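Local coordinates for protein aftrax (Archaeoglobus fulgidus, PDB 3ZC0) that binds duplex RNA and, as a magnesium-binding member of the Translin/TRAX family that assembles into an octamer, cleaves it, at residues 21-26 and 61-66; 32-37 and 54-59; 88-93 and 120-125; 110-115 and 161-166. The protein carries 1 engineered substitution. All blocks are in the same frame, centred on the assembly; numbering follows the deposited sequence.

Interaction 1 of 4, residues 21-26 and 61-66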
loop_
_atom_site.group_PDB
_atom_site.type_symbol
_atom_site.label_atom_id
_atom_site.label_comp_id
_atom_site.label_asym_id
_atom_site.label_seq_id
_atom_site.Cartn_x
_atom_site.Cartn_y
_atom_site.Cartn_z
ATOM N N GLU E 21 -25.655 6.035 -13.137
ATOM C CA GLU E 21 -26.314 5.893 -11.834
ATOM C C GLU E 21 -27.242 4.683 -11.798
ATOM O O GLU E 21 -27.210 3.874 -10.840
ATOM C CB GLU E 21 -27.089 7.160 -11.461
ATOM C CG GLU E 21 -26.211 8.365 -11.164
ATOM C CD GLU E 21 -25.414 8.241 -9.876
ATOM O OE1 GLU E 21 -25.793 7.445 -8.983
ATOM O OE2 GLU E 21 -24.398 8.960 -9.756
ATOM N N GLU E 22 -28.046 4.544 -12.853
ATOM C CA GLU E 22 -28.976 3.415 -12.904
ATOM C C GLU E 22 -28.267 2.062 -12.953
ATOM O O GLU E 22 -28.563 1.162 -12.158
ATOM C CB GLU E 22 -29.959 3.544 -14.068
ATOM C CG GLU E 22 -31.372 3.945 -13.636
ATOM C CD GLU E 22 -31.823 3.259 -12.340
ATOM O OE1 GLU E 22 -32.013 2.007 -12.335
ATOM O OE2 GLU E 22 -31.987 3.991 -11.328
ATOM N N LEU E 23 -27.329 1.940 -13.890
ATOM C CA LEU E 23 -26.488 0.759 -14.062
ATOM C C LEU E 23 -25.843 0.357 -12.737
ATOM O O LEU E 23 -25.813 -0.819 -12.399
ATOM C CB LEU E 23 -25.421 1.030 -15.119
ATOM C CG LEU E 23 -24.929 -0.134 -15.982
ATOM C CD1 LEU E 23 -23.408 -0.161 -16.059
ATOM C CD2 LEU E 23 -25.454 -1.460 -15.483
ATOM N N LEU E 24 -25.355 1.335 -11.979
ATOM C CA LEU E 24 -24.788 1.053 -10.664
ATOM C C LEU E 24 -25.836 0.420 -9.763
ATOM O O LEU E 24 -25.558 -0.600 -9.112
ATOM C CB LEU E 24 -24.251 2.316 -10.004
ATOM C CG LEU E 24 -23.005 2.901 -10.620
ATOM C CD1 LEU E 24 -22.688 4.255 -9.993
ATOM C CD2 LEU E 24 -21.885 1.920 -10.454
ATOM N N LYS E 25 -27.037 1.008 -9.730
ATOM C CA LYS E 25 -28.068 0.499 -8.814
ATOM C C LYS E 25 -28.462 -0.953 -9.132
ATOM O O LYS E 25 -28.591 -1.831 -8.234
ATOM C CB LYS E 25 -29.302 1.411 -8.779
ATOM C CG LYS E 25 -29.085 2.744 -8.036
ATOM C CD LYS E 25 -30.411 3.464 -7.733
ATOM C CE LYS E 25 -30.227 4.978 -7.551
ATOM N NZ LYS E 25 -30.121 5.725 -8.850
ATOM N N VAL E 26 -28.599 -1.202 -10.426
ATOM C CA VAL E 26 -29.029 -2.499 -10.908
ATOM C C VAL E 26 -27.958 -3.555 -10.691
ATOM O O VAL E 26 -28.261 -4.677 -10.275
ATOM C CB VAL E 26 -29.417 -2.429 -12.382
ATOM C CG1 VAL E 26 -29.763 -3.807 -12.898
ATOM C CG2 VAL E 26 -30.597 -1.495 -12.536
ATOM N N GLU E 61 -30.885 -8.844 -17.536
ATOM C CA GLU E 61 -31.455 -8.326 -18.784
ATOM C C GLU E 61 -31.545 -6.793 -18.735
ATOM O O GLU E 61 -31.133 -6.098 -19.691
ATOM C CB GLU E 61 -32.820 -8.968 -19.062
ATOM C CG GLU E 61 -33.127 -9.195 -20.539
ATOM C CD GLU E 61 -32.204 -10.220 -21.183
ATOM O OE1 GLU E 61 -31.616 -11.040 -20.439
ATOM O OE2 GLU E 61 -32.069 -10.205 -22.432
ATOM N N LYS E 62 -32.060 -6.274 -17.614
ATOM C CA LYS E 62 -32.034 -4.836 -17.335
ATOM C C LYS E 62 -30.610 -4.332 -17.523
ATOM O O LYS E 62 -30.382 -3.265 -18.109
ATOM C CB LYS E 62 -32.488 -4.526 -15.904
ATOM C CG LYS E 62 -33.899 -5.006 -15.530
ATOM C CD LYS E 62 -34.808 -3.828 -15.156
ATOM C CE LYS E 62 -34.182 -2.912 -14.091
ATOM N NZ LYS E 62 -34.741 -3.131 -12.717
ATOM N N VAL E 63 -29.655 -5.118 -17.031
ATOM C CA VAL E 63 -28.246 -4.788 -17.154
ATOM C C VAL E 63 -27.823 -4.736 -18.612
ATOM O O VAL E 63 -27.280 -3.730 -19.065
ATOM C CB VAL E 63 -27.354 -5.788 -16.406
ATOM C CG1 VAL E 63 -25.901 -5.572 -16.770
ATOM C CG2 VAL E 63 -27.536 -5.635 -14.924
ATOM N N LYS E 64 -28.075 -5.815 -19.347
ATOM C CA LYS E 64 -27.648 -5.884 -20.745
ATOM C C LYS E 64 -28.246 -4.767 -21.624
ATOM O O LYS E 64 -27.721 -4.485 -22.698
ATOM C CB LYS E 64 -27.897 -7.278 -21.349
ATOM C CG LYS E 64 -26.947 -8.357 -20.832
ATOM C CD LYS E 64 -26.831 -9.571 -21.768
ATOM C CE LYS E 64 -27.937 -10.607 -21.545
ATOM N NZ LYS E 64 -27.626 -11.924 -22.201
ATOM N N ALA E 65 -29.322 -4.118 -21.167
ATOM C CA ALA E 65 -29.825 -2.927 -21.878
ATOM C C ALA E 65 -28.752 -1.841 -22.076
ATOM O O ALA E 65 -28.776 -1.081 -23.049
ATOM C CB ALA E 65 -31.038 -2.339 -21.171
ATOM N N TYR E 66 -27.796 -1.790 -21.155
ATOM C CA TYR E 66 -26.804 -0.718 -21.122
ATOM C C TYR E 66 -25.579 -0.937 -22.009
ATOM O O TYR E 66 -24.599 -0.210 -21.903
ATOM C CB TYR E 66 -26.359 -0.478 -19.675
ATOM C CG TYR E 66 -27.446 0.115 -18.814
ATOM C CD1 TYR E 66 -28.385 -0.696 -18.203
ATOM C CD2 TYR E 66 -27.549 1.488 -18.635
ATOM C CE1 TYR E 66 -29.381 -0.163 -17.424
ATOM C CE2 TYR E 66 -28.553 2.031 -17.856
ATOM C CZ TYR E 66 -29.459 1.200 -17.245
ATOM O OH TYR E 66 -30.458 1.719 -16.463
#
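L23 lies over one face of the Y66 ring, its CG 4.2 Å from the ring centroid and 24° off the normal, offset toward the rim in a CH-pi contact. The carbonyl oxygen of V63, from the same turn of backbone as the tyrosine, sits at the ring edge, in its plane. E22 approaches obliquely, CB and CG beside the Y66 hydroxyl, with its carboxylate turned 39° from the ring. CG of Y66, anti to its carbonyl carbon (chi1 -68°), starts the ring on its way to helix 6-42. One helical turn further along, V26 continues the apolar seam: its CG1 meets CG2 of V63 at 3.5 Å, the two side chains sliding past each other in opposite directions. K62 flanks this pair, its CB 4.1 Å from V26 CG1, and its bent chain continues past V26 CG2 toward solvent. E22 is paired within its own helix, OE2 lying 3.6 Å from K25 NZ in a salt bridge. L76, C77 and Y73 of helix 73-94 pack against the same seam. The contact joins the two arms of the helical hairpin 6-42/46-64, near the end of the second arm, consistent with the coiled coil predicted for residues 6-66.

Interaction 2 of 4, residues 32-37 and 54-59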
loop_
_atom_site.group_PDB
_atom_site.type_symbol
_atom_site.label_atom_id
_atom_site.label_comp_id
_atom_site.label_asym_id
_atom_site.label_seq_id
_atom_site.Cartn_x
_atom_site.Cartn_y
_atom_site.Cartn_z
ATOM N N ILE E 32 -25.957 -8.612 -5.152
ATOM C CA ILE E 32 -26.575 -9.039 -3.891
ATOM C C ILE E 32 -27.419 -10.327 -4.003
ATOM O O ILE E 32 -27.265 -11.261 -3.201
ATOM C CB ILE E 32 -27.444 -7.938 -3.286
ATOM C CG1 ILE E 32 -26.562 -6.826 -2.720
ATOM C CG2 ILE E 32 -28.334 -8.523 -2.198
ATOM C CD1 ILE E 32 -27.317 -5.535 -2.455
ATOM N N HIS E 33 -28.301 -10.383 -4.996
ATOM C CA HIS E 33 -29.070 -11.606 -5.206
ATOM C C HIS E 33 -28.200 -12.836 -5.519
ATOM O O HIS E 33 -28.486 -13.927 -5.011
ATOM C CB HIS E 33 -30.163 -11.423 -6.258
ATOM C CG HIS E 33 -31.285 -10.529 -5.813
ATOM N ND1 HIS E 33 -31.933 -10.687 -4.606
ATOM C CD2 HIS E 33 -31.879 -9.468 -6.417
ATOM C CE1 HIS E 33 -32.874 -9.765 -4.484
ATOM N NE2 HIS E 33 -32.861 -9.012 -5.571
ATOM N N SER E 34 -27.145 -12.685 -6.328
ATOM C CA SER E 34 -26.283 -13.842 -6.602
ATOM C C SER E 34 -25.627 -14.388 -5.329
ATOM O O SER E 34 -25.646 -15.613 -5.051
ATOM C CB SER E 34 -25.201 -13.490 -7.603
ATOM O OG SER E 34 -25.770 -13.023 -8.801
ATOM N N THR E 35 -25.044 -13.472 -4.559
ATOM C CA THR E 35 -24.390 -13.856 -3.315
ATOM C C THR E 35 -25.397 -14.561 -2.415
ATOM O O THR E 35 -25.124 -15.650 -1.888
ATOM C CB THR E 35 -23.791 -12.640 -2.575
ATOM O OG1 THR E 35 -22.658 -12.153 -3.294
ATOM C CG2 THR E 35 -23.345 -13.022 -1.166
ATOM N N LYS E 36 -26.568 -13.939 -2.269
ATOM C CA LYS E 36 -27.622 -14.476 -1.424
ATOM C C LYS E 36 -27.898 -15.914 -1.836
ATOM O O LYS E 36 -27.976 -16.806 -0.988
ATOM C CB LYS E 36 -28.898 -13.637 -1.535
ATOM C CG LYS E 36 -29.475 -13.139 -0.202
ATOM C CD LYS E 36 -29.083 -11.688 0.065
ATOM C CE LYS E 36 -30.189 -10.896 0.752
ATOM N NZ LYS E 36 -30.373 -11.224 2.199
ATOM N N SER E 37 -28.012 -16.139 -3.142
ATOM C CA SER E 37 -28.337 -17.468 -3.633
ATOM C C SER E 37 -27.281 -18.480 -3.164
ATOM O O SER E 37 -27.618 -19.572 -2.658
ATOM C CB SER E 37 -28.500 -17.460 -5.154
ATOM O OG SER E 37 -27.274 -17.727 -5.790
ATOM N N LYS E 54 -33.015 -16.668 -9.619
ATOM C CA LYS E 54 -33.972 -16.182 -10.596
ATOM C C LYS E 54 -33.923 -14.651 -10.625
ATOM O O LYS E 54 -33.703 -14.063 -11.698
ATOM C CB LYS E 54 -35.378 -16.739 -10.315
ATOM C CG LYS E 54 -36.570 -15.867 -10.730
ATOM C CD LYS E 54 -37.879 -16.405 -10.127
ATOM C CE LYS E 54 -39.022 -15.399 -10.238
ATOM N NZ LYS E 54 -39.669 -15.407 -11.578
ATOM N N LYS E 55 -34.065 -14.013 -9.456
ATOM C CA LYS E 55 -34.088 -12.539 -9.397
ATOM C C LYS E 55 -32.844 -11.935 -10.051
ATOM O O LYS E 55 -32.937 -10.978 -10.831
ATOM C CB LYS E 55 -34.258 -12.013 -7.967
ATOM C CG LYS E 55 -35.532 -12.473 -7.226
ATOM C CD LYS E 55 -35.770 -11.625 -5.950
ATOM C CE LYS E 55 -37.045 -12.011 -5.180
ATOM N NZ LYS E 55 -36.900 -13.274 -4.375
ATOM N N ALA E 56 -31.691 -12.533 -9.753
ATOM C CA ALA E 56 -30.417 -12.144 -10.365
ATOM C C ALA E 56 -30.427 -12.206 -11.894
ATOM O O ALA E 56 -30.154 -11.205 -12.578
ATOM C CB ALA E 56 -29.305 -13.014 -9.834
ATOM N N ILE E 57 -30.718 -13.387 -12.432
ATOM C CA ILE E 57 -30.753 -13.564 -13.886
ATOM C C ILE E 57 -31.764 -12.626 -14.589
ATOM O O ILE E 57 -31.564 -12.184 -15.731
ATOM C CB ILE E 57 -31.027 -15.020 -14.224
ATOM C CG1 ILE E 57 -29.759 -15.846 -13.972
ATOM C CG2 ILE E 57 -31.497 -15.155 -15.649
ATOM C CD1 ILE E 57 -30.007 -17.344 -13.932
ATOM N N GLU E 58 -32.840 -12.298 -13.886
ATOM C CA GLU E 58 -33.802 -11.355 -14.422
ATOM C C GLU E 58 -33.237 -9.942 -14.442
ATOM O O GLU E 58 -33.509 -9.176 -15.370
ATOM C CB GLU E 58 -35.113 -11.424 -13.638
ATOM C CG GLU E 58 -35.898 -12.696 -13.918
ATOM C CD GLU E 58 -37.202 -12.779 -13.152
ATOM O OE1 GLU E 58 -37.371 -12.039 -12.147
ATOM O OE2 GLU E 58 -38.053 -13.599 -13.562
ATOM N N LEU E 59 -32.459 -9.584 -13.424
ATOM C CA LEU E 59 -31.765 -8.290 -13.441
ATOM C C LEU E 59 -30.729 -8.202 -14.560
ATOM O O LEU E 59 -30.496 -7.124 -15.104
ATOM C CB LEU E 59 -31.062 -8.027 -12.121
ATOM C CG LEU E 59 -31.768 -7.206 -11.052
ATOM C CD1 LEU E 59 -33.065 -6.680 -11.588
ATOM C CD2 LEU E 59 -31.956 -8.029 -9.759
#
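H33 and A56 face each other where the axes of segments 32-37 and 54-59 approach to 8.2 Å, with 154° between their N-to-C directions and the two CA atoms 5.4 Å from one another. The H33 imidazole lies across the base of K55, whose CB stands over one ring face, 4.0 Å from the centroid and 15° off the normal, as a CH-pi contact. Farther out, K55 CD comes within 3.7 Å of H33 CE1, so the methylene chain lines the ring while the bend at chi4 and the end of the chain lead away. L59 meets the ring at its edge, CD2 near the ring plane and 3.6 Å from H33 CD2. This near-antiparallel pairing is the hairpin of helices 6-42 and 46-64, lying within the predicted coiled coil. At the root of the H33 side chain the small methyl of A56 permits the close approach, its CB 4.0 Å from H33 CB. The same methyl touches S34 OG, which sits anti to its carbonyl carbon (chi1 -58°) and is hydrogen-bonded to the carbonyl oxygen of M30, one turn back on its own helix. S34 also packs on L84 and A87 of helix 73-94, the helix that bears the magnesium ligand E86.

Interaction 3 of 4, residues 88-93 and 120-125; sequences IAFKNA and GELRRY. With MG (magnesium ion), chain U.
The magnesium site of this nuclease rests on an apolar floor, and F90 meets E121 exactly where the two join. One carboxylate oxygen of E121, OE2, binds the metal at 2.1 Å, and a water molecule binds at the same distance. E86 and a phosphate of the bound RNA are further ligands. At the root of the same side chain, E121 CB stands over one face of the F90 ring, 4.0 Å from its centroid and 19° off the normal, in a CH-pi contact offset toward the rim. CG of F90, anti to the backbone nitrogen (chi1 179°), carries the ring toward helix 108-132. Around the ring edge, near its plane, come L122 CD2, 3.9 Å from F90 CD1, and the CB of Y125. The same L122 methyl also touches A93 CB, at 3.8 Å, linking the successive turns of helix 73-94. The segment axes are 10.1 Å apart and diverge by 36°, a wide spacing bridged by these bulky groups. On the other carboxylate oxygen, E121 OE1, R124 NH1 forms a salt bridge of 2.8 Å whose hydrogen bond is bent and weak, and H42 NE2 is hydrogen-bonded to the same oxygen. H42 also meets the F90 ring, while R124 is tied to D171 of a neighbouring subunit. The two oxygens of E121 thus have separate duties: one coordinates the metal, the other is held by H42 and, with poorer hydrogen-bond geometry, by R124, which should limit rotation of the carboxylate and keep OE2 directed at the magnesium, which the RNA phosphate also binds.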
loop_
_atom_site.group_PDB
_atom_site.type_symbol
_atom_site.label_atom_id
_atom_site.label_comp_id
_atom_site.label_asym_id
_atom_site.label_seq_id
_atom_site.Cartn_x
_atom_site.Cartn_y
_atom_site.Cartn_z
ATOM N N ILE E 88 -24.077 -19.413 -10.752
ATOM C CA ILE E 88 -24.575 -20.386 -11.718
ATOM C C ILE E 88 -23.718 -21.648 -11.756
ATOM O O ILE E 88 -24.228 -22.754 -11.598
ATOM C CB ILE E 88 -24.660 -19.827 -13.132
ATOM C CG1 ILE E 88 -25.777 -18.785 -13.237
ATOM C CG2 ILE E 88 -24.915 -20.973 -14.098
ATOM C CD1 ILE E 88 -25.570 -17.796 -14.359
ATOM N N ALA E 89 -22.420 -21.481 -11.972
ATOM C CA ALA E 89 -21.495 -22.612 -11.956
ATOM C C ALA E 89 -21.677 -23.468 -10.703
ATOM O O ALA E 89 -21.783 -24.692 -10.792
ATOM C CB ALA E 89 -20.065 -22.130 -12.070
ATOM N N PHE E 90 -21.748 -22.813 -9.547
ATOM C CA PHE E 90 -21.937 -23.510 -8.292
ATOM C C PHE E 90 -23.227 -24.344 -8.295
ATOM O O PHE E 90 -23.174 -25.584 -8.108
ATOM C CB PHE E 90 -21.912 -22.519 -7.131
ATOM C CG PHE E 90 -22.126 -23.154 -5.780
ATOM C CD1 PHE E 90 -21.308 -24.180 -5.354
ATOM C CD2 PHE E 90 -23.138 -22.715 -4.941
ATOM C CE1 PHE E 90 -21.499 -24.771 -4.116
ATOM C CE2 PHE E 90 -23.327 -23.289 -3.702
ATOM C CZ PHE E 90 -22.509 -24.324 -3.285
ATOM N N LYS E 91 -24.367 -23.680 -8.538
ATOM C CA LYS E 91 -25.661 -24.388 -8.579
ATOM C C LYS E 91 -25.595 -25.585 -9.508
ATOM O O LYS E 91 -26.019 -26.676 -9.141
ATOM C CB LYS E 91 -26.815 -23.474 -9.011
ATOM C CG LYS E 91 -28.187 -23.834 -8.415
ATOM C CD LYS E 91 -28.820 -25.087 -9.039
ATOM C CE LYS E 91 -30.313 -25.274 -8.658
ATOM N NZ LYS E 91 -30.611 -25.477 -7.193
ATOM N N ASN E 92 -25.055 -25.373 -10.704
ATOM C CA ASN E 92 -24.877 -26.453 -11.666
ATOM C C ASN E 92 -24.117 -27.638 -11.084
ATOM O O ASN E 92 -24.573 -28.784 -11.185
ATOM C CB ASN E 92 -24.184 -25.952 -12.933
ATOM C CG ASN E 92 -25.111 -25.124 -13.807
ATOM O OD1 ASN E 92 -26.322 -25.070 -13.573
ATOM N ND2 ASN E 92 -24.552 -24.482 -14.819
ATOM N N ALA E 93 -22.976 -27.361 -10.458
ATOM C CA ALA E 93 -22.142 -28.430 -9.932
ATOM C C ALA E 93 -22.850 -29.236 -8.830
ATOM O O ALA E 93 -22.871 -30.477 -8.855
ATOM C CB ALA E 93 -20.808 -27.877 -9.436
ATOM N N GLY E 120 -14.060 -22.349 -4.538
ATOM C CA GLY E 120 -14.110 -22.196 -3.089
ATOM C C GLY E 120 -15.448 -22.546 -2.482
ATOM O O GLY E 120 -15.499 -23.107 -1.369
ATOM N N GLU E 121 -16.531 -22.220 -3.200
ATOM C CA GLU E 121 -17.864 -22.545 -2.701
ATOM C C GLU E 121 -17.991 -24.061 -2.725
ATOM O O GLU E 121 -18.564 -24.682 -1.816
ATOM C CB GLU E 121 -18.961 -21.896 -3.547
ATOM C CG GLU E 121 -18.837 -20.394 -3.708
ATOM C CD GLU E 121 -18.943 -19.632 -2.395
ATOM O OE1 GLU E 121 -19.340 -20.241 -1.374
ATOM O OE2 GLU E 121 -18.614 -18.418 -2.381
ATOM N N LEU E 122 -17.427 -24.654 -3.773
ATOM C CA LEU E 122 -17.378 -26.095 -3.860
ATOM C C LEU E 122 -16.632 -26.659 -2.652
ATOM O O LEU E 122 -17.082 -27.634 -2.045
ATOM C CB LEU E 122 -16.753 -26.543 -5.182
ATOM C CG LEU E 122 -17.707 -26.376 -6.370
ATOM C CD1 LEU E 122 -17.048 -26.749 -7.677
ATOM C CD2 LEU E 122 -18.948 -27.216 -6.149
ATOM N N ARG E 123 -15.512 -26.043 -2.283
ATOM C CA ARG E 123 -14.809 -26.491 -1.082
ATOM C C ARG E 123 -15.741 -26.505 0.131
ATOM O O ARG E 123 -15.889 -27.561 0.767
ATOM C CB ARG E 123 -13.545 -25.685 -0.777
ATOM C CG ARG E 123 -13.131 -25.827 0.679
ATOM C CD ARG E 123 -11.690 -25.462 0.947
ATOM N NE ARG E 123 -11.374 -25.470 2.381
ATOM C CZ ARG E 123 -11.237 -26.569 3.132
ATOM N NH1 ARG E 123 -11.414 -27.777 2.610
ATOM N NH2 ARG E 123 -10.929 -26.464 4.421
ATOM N N ARG E 124 -16.383 -25.373 0.447
ATOM C CA ARG E 124 -17.337 -25.385 1.584
ATOM C C ARG E 124 -18.322 -26.538 1.487
ATOM O O ARG E 124 -18.431 -27.327 2.414
ATOM C CB ARG E 124 -18.144 -24.098 1.722
ATOM C CG ARG E 124 -17.309 -22.861 1.816
ATOM C CD ARG E 124 -18.156 -21.690 2.234
ATOM N NE ARG E 124 -17.317 -20.558 2.600
ATOM C CZ ARG E 124 -16.991 -19.574 1.775
ATOM N NH1 ARG E 124 -17.442 -19.571 0.522
ATOM N NH2 ARG E 124 -16.217 -18.592 2.210
ATOM N N TYR E 125 -19.004 -26.639 0.350
ATOM C CA TYR E 125 -19.983 -27.694 0.129
ATOM C C TYR E 125 -19.446 -29.113 0.356
ATOM O O TYR E 125 -20.090 -29.908 1.040
ATOM C CB TYR E 125 -20.557 -27.575 -1.274
ATOM C CG TYR E 125 -21.810 -28.379 -1.518
ATOM C CD1 TYR E 125 -23.046 -27.946 -1.049
ATOM C CD2 TYR E 125 -21.760 -29.567 -2.233
ATOM C CE1 TYR E 125 -24.198 -28.681 -1.284
ATOM C CE2 TYR E 125 -22.900 -30.299 -2.477
ATOM C CZ TYR E 125 -24.115 -29.854 -2.002
ATOM O OH TYR E 125 -25.244 -30.591 -2.261
HETATM MG MG MG U . -17.776 -16.684 -3.137
HETATM O O HOH W 1 -16.238 -18.033 -3.353
#

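Interaction 4 of 4, residues 110-115 and 161-166; sequences AFLNGF and KLVSGL
L112 supplies the apolar half of this contact and N113, its neighbour on helix 108-132, the polar half. The apolar pairs are loose and few. L112 CD2 comes to 4.1 Å from V163 CG2, the two side chains crossing at about a right angle. L112 CB lies 4.3 Å from L166 CG, so that a single leucine rests against both ends of the opposing turn. The polar group is the amide of N113. Its CG, anti to the carbonyl carbon (chi1 -85°), is carried toward the loop, and the amide end lies among S164, G165 and L166, at the start of helix 166-187. N113 is buried.

Within the loop the bonding is local. V163 to L166 form a type II' beta turn, in which S164 adopts positive phi (50°) and G165 follows. Its backbone closure, L166 N to V163 O, is weak at 3.5 Å. The S164 hydroxyl adds a second bond to that same acceptor, OG donating to V163 O at 2.9 Å from above the carbonyl plane, so one carbonyl oxygen gathers two donors inside the turn.

Around this contact, N113 also reaches Q82 of helix 73-94, and L112 touches F155 from the loop ahead of the turn. C9 of a neighbouring subunit packs on F111 and L112. The turn, leading directly into helix 166-187, packs on L112 and N113 of helix 108-132, while A110 and F115 of that helix meet helix 73-94.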
loop_
_atom_site.group_PDB
_atom_site.type_symbol
_atom_site.label_atom_id
_atom_site.label_comp_id
_atom_site.label_asym_id
_atom_site.label_seq_id
_atom_site.Cartn_x
_atom_site.Cartn_y
_atom_site.Cartn_z
ATOM N N ALA E 110 -15.059 -12.475 -16.894
ATOM C CA ALA E 110 -16.054 -12.692 -15.842
ATOM C C ALA E 110 -16.473 -14.154 -15.750
ATOM O O ALA E 110 -16.868 -14.646 -14.692
ATOM C CB ALA E 110 -17.273 -11.827 -16.064
ATOM N N PHE E 111 -16.402 -14.835 -16.882
ATOM C CA PHE E 111 -16.778 -16.231 -16.993
ATOM C C PHE E 111 -15.706 -17.013 -16.268
ATOM O O PHE E 111 -15.978 -17.722 -15.287
ATOM C CB PHE E 111 -16.779 -16.591 -18.480
ATOM C CG PHE E 111 -17.289 -17.966 -18.790
ATOM C CD1 PHE E 111 -18.651 -18.223 -18.793
ATOM C CD2 PHE E 111 -16.410 -18.989 -19.122
ATOM C CE1 PHE E 111 -19.135 -19.475 -19.087
ATOM C CE2 PHE E 111 -16.881 -20.249 -19.411
ATOM C CZ PHE E 111 -18.250 -20.494 -19.391
ATOM N N LEU E 112 -14.474 -16.848 -16.751
ATOM C CA LEU E 112 -13.308 -17.542 -16.197
ATOM C C LEU E 112 -13.148 -17.317 -14.682
ATOM O O LEU E 112 -12.976 -18.279 -13.902
ATOM C CB LEU E 112 -12.038 -17.116 -16.948
ATOM C CG LEU E 112 -11.630 -17.907 -18.195
ATOM C CD1 LEU E 112 -12.829 -18.457 -18.942
ATOM C CD2 LEU E 112 -10.795 -17.029 -19.101
ATOM N N ASN E 113 -13.220 -16.045 -14.282
ATOM C CA ASN E 113 -13.135 -15.647 -12.880
ATOM C C ASN E 113 -14.284 -16.216 -12.055
ATOM O O ASN E 113 -14.086 -16.630 -10.918
ATOM C CB ASN E 113 -13.138 -14.122 -12.738
ATOM C CG ASN E 113 -11.763 -13.507 -12.887
ATOM O OD1 ASN E 113 -10.746 -14.202 -12.877
ATOM N ND2 ASN E 113 -11.726 -12.183 -13.005
ATOM N N GLY E 114 -15.490 -16.206 -12.618
ATOM C CA GLY E 114 -16.644 -16.766 -11.940
ATOM C C GLY E 114 -16.457 -18.235 -11.612
ATOM O O GLY E 114 -16.761 -18.669 -10.492
ATOM N N PHE E 115 -15.955 -19.008 -12.573
ATOM C CA PHE E 115 -15.763 -20.438 -12.327
ATOM C C PHE E 115 -14.670 -20.674 -11.292
ATOM O O PHE E 115 -14.848 -21.487 -10.333
ATOM C CB PHE E 115 -15.467 -21.190 -13.626
ATOM C CG PHE E 115 -16.709 -21.599 -14.380
ATOM C CD1 PHE E 115 -17.312 -20.734 -15.288
ATOM C CD2 PHE E 115 -17.280 -22.843 -14.174
ATOM C CE1 PHE E 115 -18.447 -21.102 -15.974
ATOM C CE2 PHE E 115 -18.414 -23.223 -14.858
ATOM C CZ PHE E 115 -19.000 -22.347 -15.758
ATOM N N LYS E 161 -5.030 -8.408 -17.024
ATOM C CA LYS E 161 -5.904 -7.362 -17.548
ATOM C C LYS E 161 -6.999 -8.010 -18.427
ATOM O O LYS E 161 -8.169 -8.069 -18.032
ATOM C CB LYS E 161 -5.088 -6.299 -18.313
ATOM N N LEU E 162 -6.592 -8.526 -19.591
ATOM C CA LEU E 162 -7.441 -9.321 -20.476
ATOM C C LEU E 162 -8.166 -10.432 -19.729
ATOM O O LEU E 162 -9.282 -10.828 -20.076
ATOM C CB LEU E 162 -6.581 -9.949 -21.571
ATOM C CG LEU E 162 -6.337 -9.100 -22.817
ATOM C CD1 LEU E 162 -5.922 -9.966 -24.021
ATOM C CD2 LEU E 162 -7.584 -8.291 -23.120
ATOM N N VAL E 163 -7.505 -10.924 -18.693
ATOM C CA VAL E 163 -7.980 -12.053 -17.929
ATOM C C VAL E 163 -8.026 -11.621 -16.454
ATOM O O VAL E 163 -8.680 -12.249 -15.620
ATOM C CB VAL E 163 -7.062 -13.283 -18.214
ATOM C CG1 VAL E 163 -6.589 -13.914 -16.964
ATOM C CG2 VAL E 163 -7.759 -14.305 -19.133
ATOM N N SER E 164 -7.359 -10.502 -16.165
ATOM C CA SER E 164 -7.332 -9.856 -14.835
ATOM C C SER E 164 -7.011 -10.771 -13.647
ATOM O O SER E 164 -5.890 -11.261 -13.503
ATOM C CB SER E 164 -8.622 -9.070 -14.559
ATOM O OG SER E 164 -9.692 -9.929 -14.203
ATOM N N GLY E 165 -7.995 -10.992 -12.789
ATOM C CA GLY E 165 -7.735 -11.684 -11.541
ATOM C C GLY E 165 -7.401 -13.170 -11.587
ATOM O O GLY E 165 -7.018 -13.736 -10.561
ATOM N N LEU E 166 -7.530 -13.793 -12.756
ATOM C CA LEU E 166 -7.482 -15.251 -12.879
ATOM C C LEU E 166 -6.338 -15.952 -12.128
ATOM O O LEU E 166 -6.589 -16.837 -11.332
ATOM C CB LEU E 166 -7.446 -15.663 -14.342
ATOM C CG LEU E 166 -8.358 -16.788 -14.817
ATOM C CD1 LEU E 166 -7.652 -17.584 -15.889
ATOM C CD2 LEU E 166 -8.763 -17.675 -13.687
#

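In the fold
Taken in chain order, the four contacts lie along an all-helical fold. Interactions 1 and 2 share helices 6-42 and 46-64, their centres about 14 Å apart. Interaction 2 lies nearer the hairpin's turn, and the two touch through V26 and L59. Both close before interactions 3 and 4 open. These last two interleave along the sequence, share helix 108-132, and have centres about 17 Å apart, joined where A89 packs on F115. The centres of interactions 2 and 3 are about 15 Å apart, whereas interactions 2 and 4 lie on opposite sides of the chain's centre. Interaction 3 holds a magnesium ligand, with interaction 2 close by, and the nearest atoms of interactions 1, 2 and 3 come within about 4 Å of the RNA.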